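Long-range contact in histone RNA hairpin-binding protein (Drosophila melanogaster, PDB 4TUW), which binds the stem-loop at the 3' end of histone mRNA and takes part in histone pre-mRNA 3' processing, coupling histone mRNA production to the cell cycle: residues S3-A7 / K50-Y54. The protein carries 5 engineered substitutions. Numbering follows the deposited sequence.
Sequences SYTEA and KYGKY. With nucleotides of chain D.
E6 and Y51 bring the extended segment 3-7 against the loop 50-54, with their CA atoms 4.7 Å apart. E6 N donates a hydrogen bond to Y51 O (3.0 Å). T5 CA adds a CH...O contact to the same Y51 O. The main side-chain contact is a CH-pi packing of Y4 and K53, which cross at about a right angle. K53 CB lies over one face of the Y4 ring, 3.6 Å from its centroid. The lysine chain bends at chi3 (-66°), and this brings CE back over Y4 CD1 and CG. Within segment 3-7, Y4 OH donates a hydrogen bond to E6 OE2 (2.7 Å), from above the carboxylate plane. R15 of helix 9-23 donates to K50 O and G52 O, fixing the loop to that helix. Y54 faces the RNA: its OH donates to N1 of A5 of chain D at 2.8 Å, and its ring edge meets A6 of chain D. A phenylalanine in its place lacks the hydroxyl and would probably leave N1 of A5 of chain D without this donor. The arrangement joins the N-terminal arm to the loop before helix 56-70, in the helical RNA-binding domain of the SLBP family, beside A5 and A6 of the bound stem-loop RNA.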
loop_
_atom_site.group_PDB
_atom_site.type_symbol
_atom_site.label_atom_id
_atom_site.label_comp_id
_atom_site.label_asym_id
_atom_site.label_seq_id
_atom_site.Cartn_x
_atom_site.Cartn_y
_atom_site.Cartn_z
ATOM N N SER A 3 -15.010 -12.901 -4.496
ATOM C CA SER A 3 -15.392 -11.481 -4.451
ATOM C C SER A 3 -15.689 -11.085 -3.013
ATOM O O SER A 3 -16.684 -11.516 -2.424
ATOM C CB SER A 3 -16.607 -11.179 -5.329
ATOM O OG SER A 3 -17.715 -11.961 -4.925
ATOM N N TYR A 4 -14.819 -10.261 -2.451
ATOM C CA TYR A 4 -14.851 -9.994 -1.022
ATOM C C TYR A 4 -14.461 -8.560 -0.807
ATOM O O TYR A 4 -13.506 -8.070 -1.403
ATOM C CB TYR A 4 -13.860 -10.911 -0.313
ATOM C CG TYR A 4 -13.747 -10.728 1.176
ATOM C CD1 TYR A 4 -14.406 -11.579 2.047
ATOM C CD2 TYR A 4 -12.951 -9.724 1.717
ATOM C CE1 TYR A 4 -14.289 -11.432 3.418
ATOM C CE2 TYR A 4 -12.820 -9.563 3.088
ATOM C CZ TYR A 4 -13.497 -10.418 3.942
ATOM O OH TYR A 4 -13.389 -10.264 5.313
ATOM N N THR A 5 -15.214 -7.871 0.025
ATOM C CA THR A 5 -14.771 -6.571 0.466
ATOM C C THR A 5 -14.826 -6.582 1.972
ATOM O O THR A 5 -15.825 -7.004 2.569
ATOM C CB THR A 5 -15.602 -5.431 -0.102
ATOM O OG1 THR A 5 -16.977 -5.666 0.193
ATOM C CG2 THR A 5 -15.418 -5.346 -1.603
ATOM N N GLU A 6 -13.711 -6.160 2.559
ATOM C CA GLU A 6 -13.501 -6.162 3.990
ATOM C C GLU A 6 -14.451 -5.163 4.619
ATOM O O GLU A 6 -14.595 -4.050 4.119
ATOM C CB GLU A 6 -12.052 -5.759 4.269
ATOM C CG GLU A 6 -11.573 -6.090 5.649
ATOM C CD GLU A 6 -11.720 -7.559 5.959
ATOM O OE1 GLU A 6 -10.819 -8.345 5.574
ATOM O OE2 GLU A 6 -12.740 -7.929 6.585
ATOM N N ALA A 7 -15.105 -5.550 5.707
ATOM C CA ALA A 7 -16.028 -4.637 6.359
ATOM C C ALA A 7 -15.520 -4.142 7.708
ATOM O O ALA A 7 -15.815 -3.015 8.112
ATOM C CB ALA A 7 -17.364 -5.292 6.528
ATOM N N LYS A 50 -6.949 -2.189 0.445
ATOM C CA LYS A 50 -7.211 -2.331 1.854
ATOM C C LYS A 50 -8.453 -3.170 2.049
ATOM O O LYS A 50 -8.680 -3.744 3.117
ATOM C CB LYS A 50 -7.287 -0.985 2.565
ATOM C CG LYS A 50 -8.406 -0.056 2.127
ATOM C CD LYS A 50 -8.534 1.174 3.042
ATOM C CE LYS A 50 -9.310 2.287 2.328
ATOM N NZ LYS A 50 -10.105 3.173 3.241
ATOM N N TYR A 51 -9.242 -3.268 0.985
ATOM C CA TYR A 51 -10.514 -3.966 1.056
ATOM C C TYR A 51 -10.379 -5.411 0.660
ATOM O O TYR A 51 -11.349 -6.148 0.705
ATOM C CB TYR A 51 -11.560 -3.286 0.193
ATOM C CG TYR A 51 -11.803 -1.860 0.600
ATOM C CD1 TYR A 51 -12.528 -1.554 1.749
ATOM C CD2 TYR A 51 -11.304 -0.814 -0.159
ATOM C CE1 TYR A 51 -12.750 -0.246 2.124
ATOM C CE2 TYR A 51 -11.523 0.494 0.206
ATOM C CZ TYR A 51 -12.240 0.775 1.349
ATOM O OH TYR A 51 -12.440 2.091 1.711
ATOM N N GLY A 52 -9.173 -5.824 0.301
ATOM C CA GLY A 52 -8.980 -7.180 -0.147
ATOM C C GLY A 52 -9.095 -8.157 0.991
ATOM O O GLY A 52 -8.791 -7.823 2.126
ATOM N N LYS A 53 -9.562 -9.363 0.697
ATOM C CA LYS A 53 -9.522 -10.425 1.686
ATOM C C LYS A 53 -8.089 -10.860 1.762
ATOM O O LYS A 53 -7.559 -11.426 0.800
ATOM C CB LYS A 53 -10.367 -11.623 1.278
ATOM C CG LYS A 53 -10.348 -12.780 2.278
ATOM C CD LYS A 53 -10.848 -14.086 1.629
ATOM C CE LYS A 53 -12.345 -14.011 1.245
ATOM N NZ LYS A 53 -12.738 -14.826 0.049
ATOM N N TYR A 54 -7.469 -10.596 2.907
ATOM C CA TYR A 54 -6.074 -10.933 3.118
ATOM C C TYR A 54 -5.871 -11.439 4.531
ATOM O O TYR A 54 -6.615 -11.058 5.439
ATOM C CB TYR A 54 -5.240 -9.693 2.939
ATOM C CG TYR A 54 -4.902 -9.379 1.521
ATOM C CD1 TYR A 54 -4.118 -10.229 0.785
ATOM C CD2 TYR A 54 -5.322 -8.195 0.932
ATOM C CE1 TYR A 54 -3.779 -9.930 -0.504
ATOM C CE2 TYR A 54 -4.976 -7.879 -0.368
ATOM C CZ TYR A 54 -4.205 -8.757 -1.078
ATOM O OH TYR A 54 -3.851 -8.477 -2.375
ATOM P P A D 5 3.060 -16.343 -7.106
ATOM O OP1 A D 5 4.469 -16.816 -7.162
ATOM O OP2 A D 5 2.071 -17.086 -6.290
ATOM O "O5'" A D 5 3.126 -14.815 -6.689
ATOM C "C5'" A D 5 4.045 -13.948 -7.331
ATOM C "C4'" A D 5 3.824 -12.508 -6.939
ATOM O "O4'" A D 5 2.519 -12.073 -7.390
ATOM C "C3'" A D 5 3.815 -12.197 -5.448
ATOM O "O3'" A D 5 5.101 -12.070 -4.893
ATOM C "C2'" A D 5 3.029 -10.908 -5.397
ATOM O "O2'" A D 5 3.839 -9.826 -5.820
ATOM C "C1'" A D 5 1.971 -11.178 -6.456
ATOM N N9 A D 5 0.817 -11.828 -5.839
ATOM C C8 A D 5 0.499 -13.161 -5.769
ATOM N N7 A D 5 -0.617 -13.368 -5.107
ATOM C C5 A D 5 -1.021 -12.092 -4.724
ATOM C C6 A D 5 -2.106 -11.617 -4.000
ATOM N N6 A D 5 -3.040 -12.421 -3.504
ATOM N N1 A D 5 -2.209 -10.284 -3.796
ATOM C C2 A D 5 -1.267 -9.486 -4.297
ATOM N N3 A D 5 -0.188 -9.819 -4.992
ATOM C C4 A D 5 -0.140 -11.143 -5.162
ATOM P P A D 6 5.574 -13.132 -3.805
ATOM O OP1 A D 6 7.056 -13.053 -3.717
ATOM O OP2 A D 6 4.962 -14.429 -4.154
ATOM O "O5'" A D 6 4.865 -12.644 -2.470
ATOM C "C5'" A D 6 5.031 -11.311 -1.992
ATOM C "C4'" A D 6 4.010 -10.960 -0.931
ATOM O "O4'" A D 6 2.711 -10.796 -1.547
ATOM C "C3'" A D 6 3.781 -12.014 0.140
ATOM O "O3'" A D 6 4.737 -11.939 1.172
ATOM C "C2'" A D 6 2.361 -11.728 0.593
ATOM O "O2'" A D 6 2.305 -10.585 1.432
ATOM C "C1'" A D 6 1.708 -11.352 -0.726
ATOM N N9 A D 6 1.140 -12.538 -1.388
ATOM C C8 A D 6 1.711 -13.345 -2.337
ATOM N N7 A D 6 0.953 -14.349 -2.691
ATOM C C5 A D 6 -0.186 -14.191 -1.914
ATOM C C6 A D 6 -1.375 -14.927 -1.820
ATOM N N6 A D 6 -1.618 -16.018 -2.544
ATOM N N1 A D 6 -2.322 -14.497 -0.957
ATOM C C2 A D 6 -2.075 -13.398 -0.229
ATOM N N3 A D 6 -0.993 -12.627 -0.234
ATOM C C4 A D 6 -0.081 -13.083 -1.108
#